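Local coordinates for angiotensin-converting enzyme (PDB 6S1Y), which probably cleaves peptides as a zinc-dependent metalloprotease of the angiotensin-converting enzyme family in the mosquito Anopheles gambiae, at residues Y40-T45 against R340-T345; K119-A124 against G321-C326; P137-I142 against K153-Q158. All blocks are in the same frame, centred on the assembly; numbering follows the deposited sequence.

Following the chain from its N terminus, the end of helix 12-42 comes first: residues 40-45 meet strand 339-342 in contact 1, which closes the longest loop, with 294 residues between its segments. Contact 2 is nested inside it and joins the end of helix 100-119 to the loop that leads into strand 329-332. Contact 3 is nested deeper still, between the neighbouring helices 135-145 and 149-163. Contacts 1 and 2 are joined by the C326-C344 disulfide and by a probable hydrogen bond from K342 to the carbonyl of V325. The hydroxyl of Y154 probably hydrogen-bonds to the carbonyl of C123, which links contact 2 to contact 3.

Contact 1 (Y40-T45 against R340-T345); sequences YGSNLT and RIKQCT. With NAG (2-acetamido-2-deoxy-beta-D-glucopyranose), chain B.
K342 reaches from its strand to the last turn of helix 12-42, where G41 and S42 receive it. Its CB points toward the helix and CG stands opposite the backbone N (chi1 178°), which sends the chain across the gap. CD passes S42 OG at 3.7 Å, an aliphatic carbon lying beside a hydroxyl whose own bond goes back to the carbonyl of W38. Bends at the third and fourth torsions fold the end of the lysine over the peptide of G41: CE lies 3.7 Å from G41 O. At the tip, NZ makes a weak hydrogen bond of 3.4 Å to G41 O, while its stronger partner is the carbonyl of V325. These two carbonyl oxygens, one bonded weakly, probably offset the charge of the buried ammonium. G41, with no side chain, lets K342 CE and NZ lie close over its peptide. Beyond the helix, N43 ND2 carries the first N-acetylglucosamine, and T45 OG1 shares a 2.7 Å hydrogen bond with the sugar's O6. N43 and T45 bound an N-glycosylation sequon, N-L-T. The lysine belongs to the two-stranded antiparallel sheet 329-332/339-342, beside the zinc-peptidase cleft, with its side chain about 7 Å from the bound glutamyl dipeptide.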
loop_
_atom_site.group_PDB
_atom_site.type_symbol
_atom_site.label_atom_id
_atom_site.label_comp_id
_atom_site.label_asym_id
_atom_site.label_seq_id
_atom_site.Cartn_x
_atom_site.Cartn_y
_atom_site.Cartn_z
ATOM N N TYR A 40 1.714 5.431 20.911
ATOM C CA TYR A 40 0.411 4.800 20.832
ATOM C C TYR A 40 0.448 3.626 19.860
ATOM O O TYR A 40 0.021 2.509 20.195
ATOM C CB TYR A 40 -0.628 5.845 20.434
ATOM C CG TYR A 40 -2.023 5.304 20.367
ATOM C CD1 TYR A 40 -2.648 4.809 21.507
ATOM C CD2 TYR A 40 -2.725 5.283 19.165
ATOM C CE1 TYR A 40 -3.926 4.302 21.449
ATOM C CE2 TYR A 40 -4.006 4.792 19.104
ATOM C CZ TYR A 40 -4.604 4.304 20.250
ATOM O OH TYR A 40 -5.879 3.799 20.190
ATOM N N GLY A 41 0.988 3.845 18.658
ATOM C CA GLY A 41 1.023 2.775 17.672
ATOM C C GLY A 41 1.676 1.517 18.199
ATOM O O GLY A 41 1.260 0.402 17.853
ATOM N N SER A 42 2.689 1.676 19.057
ATOM C CA SER A 42 3.459 0.579 19.631
ATOM C C SER A 42 2.836 0.010 20.887
ATOM O O SER A 42 3.255 -1.057 21.349
ATOM C CB SER A 42 4.869 1.050 19.997
ATOM O OG SER A 42 5.444 1.747 18.913
ATOM N N ASN A 43 1.840 0.700 21.442
ATOM C CA ASN A 43 1.371 0.381 22.794
ATOM C C ASN A 43 0.015 1.096 22.964
ATOM O O ASN A 43 -0.038 2.222 23.445
ATOM C CB ASN A 43 2.424 0.817 23.798
ATOM C CG ASN A 43 2.074 0.474 25.211
ATOM O OD1 ASN A 43 1.191 -0.327 25.454
ATOM N ND2 ASN A 43 2.775 1.096 26.161
ATOM N N LEU A 44 -1.054 0.413 22.543
ATOM C CA LEU A 44 -2.375 1.047 22.479
ATOM C C LEU A 44 -2.991 1.047 23.870
ATOM O O LEU A 44 -3.666 0.099 24.271
ATOM C CB LEU A 44 -3.310 0.322 21.519
ATOM C CG LEU A 44 -3.052 0.269 20.025
ATOM C CD1 LEU A 44 -3.950 -0.800 19.447
ATOM C CD2 LEU A 44 -3.316 1.596 19.350
ATOM N N THR A 45 -2.760 2.120 24.607
ATOM C CA THR A 45 -3.436 2.344 25.869
ATOM C C THR A 45 -4.220 3.634 25.755
ATOM O O THR A 45 -3.893 4.518 24.962
ATOM C CB THR A 45 -2.458 2.453 27.046
ATOM O OG1 THR A 45 -1.636 3.618 26.870
ATOM C CG2 THR A 45 -1.599 1.211 27.137
ATOM N N ARG A 340 12.312 4.520 11.635
ATOM C CA ARG A 340 11.969 3.268 12.289
ATOM C C ARG A 340 10.880 2.519 11.533
ATOM O O ARG A 340 9.980 3.112 10.937
ATOM C CB ARG A 340 11.489 3.490 13.732
ATOM C CG ARG A 340 12.305 4.481 14.516
ATOM C CD ARG A 340 11.811 4.606 15.948
ATOM N NE ARG A 340 12.187 5.898 16.520
ATOM C CZ ARG A 340 11.812 6.326 17.719
ATOM N NH1 ARG A 340 11.060 5.560 18.487
ATOM N NH2 ARG A 340 12.188 7.525 18.139
ATOM N N ILE A 341 10.956 1.195 11.625
ATOM C CA ILE A 341 9.932 0.304 11.114
ATOM C C ILE A 341 9.302 -0.412 12.290
ATOM O O ILE A 341 9.998 -0.837 13.222
ATOM C CB ILE A 341 10.517 -0.696 10.088
ATOM C CG1 ILE A 341 10.782 0.036 8.772
ATOM C CG2 ILE A 341 9.594 -1.902 9.917
ATOM C CD1 ILE A 341 11.522 -0.790 7.705
ATOM N N LYS A 342 7.984 -0.556 12.240
ATOM C CA LYS A 342 7.235 -1.377 13.179
ATOM C C LYS A 342 6.546 -2.443 12.334
ATOM O O LYS A 342 5.631 -2.137 11.557
ATOM C CB LYS A 342 6.238 -0.534 13.974
ATOM C CG LYS A 342 5.377 -1.329 14.934
ATOM C CD LYS A 342 4.724 -0.415 15.987
ATOM C CE LYS A 342 3.927 0.731 15.357
ATOM N NZ LYS A 342 2.641 0.281 14.771
ATOM N N GLN A 343 7.003 -3.680 12.460
ATOM C CA GLN A 343 6.508 -4.773 11.645
ATOM C C GLN A 343 6.484 -6.041 12.474
ATOM O O GLN A 343 7.481 -6.386 13.123
ATOM C CB GLN A 343 7.376 -4.978 10.396
ATOM C CG GLN A 343 6.815 -6.021 9.431
ATOM C CD GLN A 343 7.542 -6.054 8.097
ATOM O OE1 GLN A 343 8.196 -5.092 7.700
ATOM N NE2 GLN A 343 7.422 -7.177 7.392
ATOM N N CYS A 344 5.350 -6.734 12.448
ATOM C CA CYS A 344 5.226 -8.017 13.138
ATOM C C CYS A 344 5.662 -9.126 12.178
ATOM O O CYS A 344 4.926 -10.035 11.814
ATOM C CB CYS A 344 3.816 -8.191 13.689
ATOM S SG CYS A 344 3.398 -6.849 14.897
ATOM N N THR A 345 6.941 -9.024 11.814
ATOM C CA THR A 345 7.559 -9.865 10.801
ATOM C C THR A 345 7.458 -11.354 11.097
ATOM O O THR A 345 7.685 -11.809 12.220
ATOM C CB THR A 345 9.040 -9.486 10.672
ATOM O OG1 THR A 345 9.165 -8.057 10.635
ATOM C CG2 THR A 345 9.640 -10.068 9.392
HETATM C C1 NAG B . 2.577 0.975 27.577
HETATM C C2 NAG B . 3.921 0.756 28.275
HETATM C C3 NAG B . 3.792 0.948 29.795
HETATM C C4 NAG B . 3.147 2.286 30.123
HETATM C C5 NAG B . 1.816 2.383 29.381
HETATM C C6 NAG B . 1.106 3.701 29.583
HETATM C C7 NAG B . 5.561 -0.763 27.267
HETATM C C8 NAG B . 5.966 -2.190 27.063
HETATM N N2 NAG B . 4.446 -0.567 27.974
HETATM O O3 NAG B . 5.094 0.858 30.372
HETATM O O4 NAG B . 2.865 2.396 31.515
HETATM O O5 NAG B . 2.029 2.239 27.969
HETATM O O6 NAG B . -0.242 3.643 29.127
HETATM O O7 NAG B . 6.203 0.171 26.805
#

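Contact 2 (K119-A124 against G321-C326); sequences KAKFCA and GRDLVC. With NAG (2-acetamido-2-deoxy-beta-D-glucopyranose), chain B.
D323 lies against K119 and K121 in a surface contact between two loops of this largely helical peptidase fold, the chain leaving helix 100-119 and the one entering strand 329-332, held by one salt bridge with a second lysine packed alongside. D323 has the most surface buried here, followed by K119. The aspartate directs its CB toward the other segment and, with CG opposite its own carbonyl carbon (chi1 -76°), offers the carboxylate to both lysines. K119 crosses it at about a right angle, using its methylenes more than its charge. K119 CG packs 3.7 Å from D323 CG, and K119 CE 3.7 Å from D323 OD2. The K119 chain runs extended beyond CG, and NZ stops 4.3 Å from D323 OD2, too far for an ion pair; any attraction is probably weaker and longer-range. K121 supplies the direct ion pair: bent at its second and fourth torsions, it brings NZ to 3.3 Å from D323 OD1 in a salt bridge with a weak hydrogen bond. Long, flexible lysines suit this solvent-facing edge, where they can reach a short acid. On the far side of the loop, the R322 guanidinium has the acetyl methyl of the N-acetylglucosamine over one face, and its NE pairs with D320. A water joins the two loops, donating to D323 OD1 and, weakly, to K119 O at 3.3 Å.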
loop_
_atom_site.group_PDB
_atom_site.type_symbol
_atom_site.label_atom_id
_atom_site.label_comp_id
_atom_site.label_asym_id
_atom_site.label_seq_id
_atom_site.Cartn_x
_atom_site.Cartn_y
_atom_site.Cartn_z
ATOM N N LYS A 119 -7.199 -4.442 18.044
ATOM C CA LYS A 119 -7.412 -5.195 19.270
ATOM C C LYS A 119 -8.286 -6.436 19.100
ATOM O O LYS A 119 -8.521 -7.149 20.074
ATOM C CB LYS A 119 -8.046 -4.287 20.328
ATOM C CG LYS A 119 -7.100 -3.269 20.975
ATOM C CD LYS A 119 -7.863 -2.405 21.980
ATOM C CE LYS A 119 -6.941 -1.736 22.982
ATOM N NZ LYS A 119 -7.693 -1.256 24.191
ATOM N N ALA A 120 -8.769 -6.728 17.902
ATOM C CA ALA A 120 -9.706 -7.828 17.744
ATOM C C ALA A 120 -9.024 -9.164 17.977
ATOM O O ALA A 120 -7.896 -9.376 17.534
ATOM C CB ALA A 120 -10.311 -7.809 16.344
ATOM N N LYS A 121 -9.724 -10.077 18.657
ATOM C CA LYS A 121 -9.232 -11.427 18.911
ATOM C C LYS A 121 -10.353 -12.415 18.653
ATOM O O LYS A 121 -11.528 -12.061 18.690
ATOM C CB LYS A 121 -8.708 -11.596 20.359
ATOM C CG LYS A 121 -7.624 -10.582 20.720
ATOM C CD LYS A 121 -6.390 -11.238 21.335
ATOM C CE LYS A 121 -5.179 -10.292 21.309
ATOM N NZ LYS A 121 -5.601 -8.867 21.549
ATOM N N PHE A 122 -9.985 -13.677 18.432
ATOM C CA PHE A 122 -10.954 -14.633 17.908
ATOM C C PHE A 122 -10.767 -16.005 18.521
ATOM O O PHE A 122 -9.649 -16.404 18.859
ATOM C CB PHE A 122 -10.830 -14.719 16.382
ATOM C CG PHE A 122 -10.948 -13.390 15.711
ATOM C CD1 PHE A 122 -12.197 -12.865 15.407
ATOM C CD2 PHE A 122 -9.821 -12.639 15.437
ATOM C CE1 PHE A 122 -12.315 -11.624 14.803
ATOM C CE2 PHE A 122 -9.932 -11.397 14.828
ATOM C CZ PHE A 122 -11.182 -10.885 14.517
ATOM N N CYS A 123 -11.887 -16.722 18.628
ATOM C CA CYS A 123 -11.884 -18.122 19.037
ATOM C C CYS A 123 -11.597 -19.043 17.848
ATOM O O CYS A 123 -12.058 -18.816 16.724
ATOM C CB CYS A 123 -13.227 -18.492 19.665
ATOM S SG CYS A 123 -13.571 -17.616 21.219
ATOM N N ALA A 124 -10.827 -20.089 18.102
ATOM C CA ALA A 124 -10.447 -20.986 17.028
ATOM C C ALA A 124 -11.666 -21.749 16.520
ATOM O O ALA A 124 -12.612 -22.048 17.268
ATOM C CB ALA A 124 -9.373 -21.958 17.495
ATOM N N GLY A 321 2.065 -9.411 25.436
ATOM C CA GLY A 321 0.624 -9.317 25.535
ATOM C C GLY A 321 0.050 -7.924 25.431
ATOM O O GLY A 321 -1.170 -7.765 25.555
ATOM N N ARG A 322 0.875 -6.911 25.211
ATOM C CA ARG A 322 0.367 -5.571 24.967
ATOM C C ARG A 322 -0.437 -5.522 23.658
ATOM O O ARG A 322 -0.212 -6.299 22.726
ATOM C CB ARG A 322 1.524 -4.583 24.875
ATOM C CG ARG A 322 2.257 -4.693 23.549
ATOM C CD ARG A 322 3.250 -3.567 23.363
ATOM N NE ARG A 322 4.556 -3.931 23.870
ATOM C CZ ARG A 322 5.687 -3.381 23.459
ATOM N NH1 ARG A 322 6.835 -3.765 23.999
ATOM N NH2 ARG A 322 5.664 -2.456 22.509
ATOM N N ASP A 323 -1.347 -4.565 23.576
ATOM C CA ASP A 323 -2.048 -4.306 22.328
ATOM C C ASP A 323 -1.238 -3.338 21.484
ATOM O O ASP A 323 -0.559 -2.447 22.005
ATOM C CB ASP A 323 -3.438 -3.735 22.584
ATOM C CG ASP A 323 -4.414 -4.791 23.041
ATOM O OD1 ASP A 323 -4.591 -5.809 22.321
ATOM O OD2 ASP A 323 -4.982 -4.606 24.133
ATOM N N LEU A 324 -1.305 -3.520 20.169
ATOM C CA LEU A 324 -0.565 -2.646 19.274
ATOM C C LEU A 324 -1.128 -2.782 17.877
ATOM O O LEU A 324 -1.859 -3.729 17.572
ATOM C CB LEU A 324 0.928 -2.973 19.267
ATOM C CG LEU A 324 1.314 -4.217 18.468
ATOM C CD1 LEU A 324 2.738 -4.061 17.957
ATOM C CD2 LEU A 324 1.138 -5.466 19.312
ATOM N N VAL A 325 -0.780 -1.808 17.038
ATOM C CA VAL A 325 -1.025 -1.886 15.602
ATOM C C VAL A 325 0.102 -2.718 14.996
ATOM O O VAL A 325 1.256 -2.279 14.958
ATOM C CB VAL A 325 -1.084 -0.498 14.959
ATOM C CG1 VAL A 325 -1.075 -0.622 13.413
ATOM C CG2 VAL A 325 -2.296 0.267 15.455
ATOM N N CYS A 326 -0.225 -3.919 14.530
ATOM C CA CYS A 326 0.758 -4.753 13.864
ATOM C C CYS A 326 0.865 -4.466 12.373
ATOM O O CYS A 326 1.836 -4.918 11.744
ATOM C CB CYS A 326 0.441 -6.235 14.072
ATOM S SG CYS A 326 1.418 -7.012 15.410
HETATM C C1 NAG B . 2.577 0.975 27.577
HETATM C C2 NAG B . 3.921 0.756 28.275
HETATM C C3 NAG B . 3.792 0.948 29.795
HETATM C C4 NAG B . 3.147 2.286 30.123
HETATM C C5 NAG B . 1.816 2.383 29.381
HETATM C C6 NAG B . 1.106 3.701 29.583
HETATM C C7 NAG B . 5.561 -0.763 27.267
HETATM C C8 NAG B . 5.966 -2.190 27.063
HETATM N N2 NAG B . 4.446 -0.567 27.974
HETATM O O3 NAG B . 5.094 0.858 30.372
HETATM O O4 NAG B . 2.865 2.396 31.515
HETATM O O5 NAG B . 2.029 2.239 27.969
HETATM O O6 NAG B . -0.242 3.643 29.127
HETATM O O7 NAG B . 6.203 0.171 26.805
HETATM O O HOH W 1 -6.883 -6.571 22.919
#

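Contact 3 (P137-I142 against K153-Q158); sequences PELTEI and KYYWVQ
Y155 presents one face of its ring to I142, whose CD1 lies over it, 4.0 Å from the ring centroid and 22° off the ring normal, a CH-pi contact. CD1 covers the CZ-CE2 side of the face, and CG2, on the same side of the plane, lies beyond the CD2-CE2 bond, 3.9 Å from Y155 CD2. This spread of the two branches follows from CG2 standing opposite the backbone N and CG1 beside it (chi1 -64°). L139, one helical turn earlier, brings CD1 to 3.9 Å from Y155 CD1 at a slant to the ring. A branched aliphatic residue suits each position, since its methyls fit the flat aromatic surface without needing polar partners. On the opposite face Y154 CD2 stands 3.7 Å above the plane, over the centre, so the Y155 ring is held between I142 and Y154. Y155 OH reaches the backbone N of Y125, which satisfies the polar end of an apolar, buried contact. Helices 135-145 and 149-163, joined by a short connection, form a helical hairpin packed on its facing side by L139, I142 and Y155; L139 also touches W159 of the second helix, and F143 of the first lies against Y155 and W156.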
loop_
_atom_site.group_PDB
_atom_site.type_symbol
_atom_site.label_atom_id
_atom_site.label_comp_id
_atom_site.label_asym_id
_atom_site.label_seq_id
_atom_site.Cartn_x
_atom_site.Cartn_y
_atom_site.Cartn_z
ATOM N N PRO A 137 -0.302 -13.128 13.881
ATOM C CA PRO A 137 -0.176 -13.874 12.633
ATOM C C PRO A 137 -1.233 -14.931 12.320
ATOM O O PRO A 137 -1.248 -15.429 11.189
ATOM C CB PRO A 137 1.180 -14.567 12.818
ATOM C CG PRO A 137 1.167 -14.938 14.327
ATOM C CD PRO A 137 0.350 -13.831 15.008
ATOM N N GLU A 138 -2.101 -15.284 13.270
ATOM C CA GLU A 138 -2.882 -16.508 13.096
ATOM C C GLU A 138 -3.815 -16.434 11.879
ATOM O O GLU A 138 -3.809 -17.330 11.030
ATOM C CB GLU A 138 -3.673 -16.818 14.363
ATOM C CG GLU A 138 -2.808 -17.308 15.524
ATOM C CD GLU A 138 -2.099 -16.180 16.246
ATOM O OE1 GLU A 138 -2.509 -15.001 16.064
ATOM O OE2 GLU A 138 -1.135 -16.465 16.992
ATOM N N LEU A 139 -4.642 -15.392 11.778
ATOM C CA LEU A 139 -5.624 -15.375 10.697
ATOM C C LEU A 139 -4.953 -15.185 9.338
ATOM O O LEU A 139 -5.326 -15.833 8.354
ATOM C CB LEU A 139 -6.675 -14.287 10.950
ATOM C CG LEU A 139 -7.977 -14.797 11.571
ATOM C CD1 LEU A 139 -7.761 -15.397 12.948
ATOM C CD2 LEU A 139 -9.011 -13.667 11.626
ATOM N N THR A 140 -3.954 -14.311 9.266
ATOM C CA THR A 140 -3.184 -14.157 8.035
ATOM C C THR A 140 -2.672 -15.497 7.514
ATOM O O THR A 140 -2.685 -15.753 6.298
ATOM C CB THR A 140 -2.031 -13.193 8.274
ATOM O OG1 THR A 140 -2.572 -11.873 8.441
ATOM C CG2 THR A 140 -1.027 -13.222 7.110
ATOM N N GLU A 141 -2.239 -16.373 8.407
ATOM C CA GLU A 141 -1.588 -17.609 7.991
ATOM C C GLU A 141 -2.606 -18.703 7.742
ATOM O O GLU A 141 -2.387 -19.566 6.888
ATOM C CB GLU A 141 -0.528 -18.027 9.039
ATOM C CG GLU A 141 0.806 -17.236 8.832
ATOM C CD GLU A 141 1.862 -17.381 9.947
ATOM O OE1 GLU A 141 2.810 -16.561 9.949
ATOM O OE2 GLU A 141 1.759 -18.298 10.805
ATOM N N ILE A 142 -3.729 -18.675 8.441
ATOM C CA ILE A 142 -4.836 -19.561 8.097
ATOM C C ILE A 142 -5.292 -19.306 6.668
ATOM O O ILE A 142 -5.413 -20.233 5.857
ATOM C CB ILE A 142 -5.986 -19.373 9.104
ATOM C CG1 ILE A 142 -5.505 -19.807 10.497
ATOM C CG2 ILE A 142 -7.231 -20.148 8.685
ATOM C CD1 ILE A 142 -6.399 -19.347 11.612
ATOM N N LYS A 153 -14.462 -19.714 5.690
ATOM C CA LYS A 153 -15.681 -18.918 5.777
ATOM C C LYS A 153 -15.949 -18.459 7.211
ATOM O O LYS A 153 -16.281 -17.287 7.448
ATOM C CB LYS A 153 -16.854 -19.724 5.226
ATOM C CG LYS A 153 -18.193 -19.149 5.563
ATOM C CD LYS A 153 -19.265 -19.696 4.644
ATOM C CE LYS A 153 -19.551 -21.146 4.905
ATOM N NZ LYS A 153 -20.231 -21.736 3.700
ATOM N N TYR A 154 -15.772 -19.353 8.185
ATOM C CA TYR A 154 -15.927 -18.976 9.589
ATOM C C TYR A 154 -15.031 -17.793 9.940
ATOM O O TYR A 154 -15.495 -16.788 10.489
ATOM C CB TYR A 154 -15.620 -20.180 10.498
ATOM C CG TYR A 154 -15.368 -19.828 11.964
ATOM C CD1 TYR A 154 -16.420 -19.668 12.848
ATOM C CD2 TYR A 154 -14.073 -19.662 12.450
ATOM C CE1 TYR A 154 -16.196 -19.347 14.176
ATOM C CE2 TYR A 154 -13.840 -19.346 13.772
ATOM C CZ TYR A 154 -14.911 -19.195 14.637
ATOM O OH TYR A 154 -14.685 -18.869 15.968
ATOM N N TYR A 155 -13.746 -17.869 9.602
ATOM C CA TYR A 155 -12.865 -16.779 9.997
ATOM C C TYR A 155 -13.175 -15.509 9.227
ATOM O O TYR A 155 -13.027 -14.406 9.755
ATOM C CB TYR A 155 -11.400 -17.162 9.821
ATOM C CG TYR A 155 -10.898 -18.147 10.869
ATOM C CD1 TYR A 155 -10.761 -17.782 12.217
ATOM C CD2 TYR A 155 -10.552 -19.445 10.507
ATOM C CE1 TYR A 155 -10.301 -18.689 13.163
ATOM C CE2 TYR A 155 -10.109 -20.350 11.441
ATOM C CZ TYR A 155 -9.973 -19.976 12.763
ATOM O OH TYR A 155 -9.515 -20.910 13.662
ATOM N N TRP A 156 -13.551 -15.632 7.955
ATOM C CA TRP A 156 -13.943 -14.443 7.195
ATOM C C TRP A 156 -15.103 -13.741 7.887
ATOM O O TRP A 156 -15.047 -12.534 8.155
ATOM C CB TRP A 156 -14.300 -14.837 5.764
ATOM C CG TRP A 156 -14.507 -13.691 4.830
ATOM C CD1 TRP A 156 -13.656 -13.272 3.848
ATOM C CD2 TRP A 156 -15.643 -12.826 4.766
ATOM N NE1 TRP A 156 -14.199 -12.190 3.169
ATOM C CE2 TRP A 156 -15.414 -11.900 3.716
ATOM C CE3 TRP A 156 -16.841 -12.737 5.493
ATOM C CZ2 TRP A 156 -16.322 -10.889 3.398
ATOM C CZ3 TRP A 156 -17.752 -11.723 5.170
ATOM C CH2 TRP A 156 -17.487 -10.823 4.127
ATOM N N VAL A 157 -16.139 -14.511 8.248
ATOM C CA VAL A 157 -17.309 -13.959 8.930
ATOM C C VAL A 157 -16.937 -13.360 10.285
ATOM O O VAL A 157 -17.385 -12.261 10.640
ATOM C CB VAL A 157 -18.392 -15.037 9.080
ATOM C CG1 VAL A 157 -19.513 -14.555 10.024
ATOM C CG2 VAL A 157 -18.941 -15.419 7.693
ATOM N N GLN A 158 -16.139 -14.085 11.076
ATOM C CA GLN A 158 -15.658 -13.550 12.346
ATOM C C GLN A 158 -14.951 -12.217 12.154
ATOM O O GLN A 158 -15.241 -11.236 12.851
ATOM C CB GLN A 158 -14.709 -14.548 12.998
ATOM C CG GLN A 158 -15.403 -15.794 13.513
ATOM C CD GLN A 158 -16.148 -15.543 14.797
ATOM O OE1 GLN A 158 -15.644 -14.864 15.711
ATOM N NE2 GLN A 158 -17.349 -16.091 14.891
#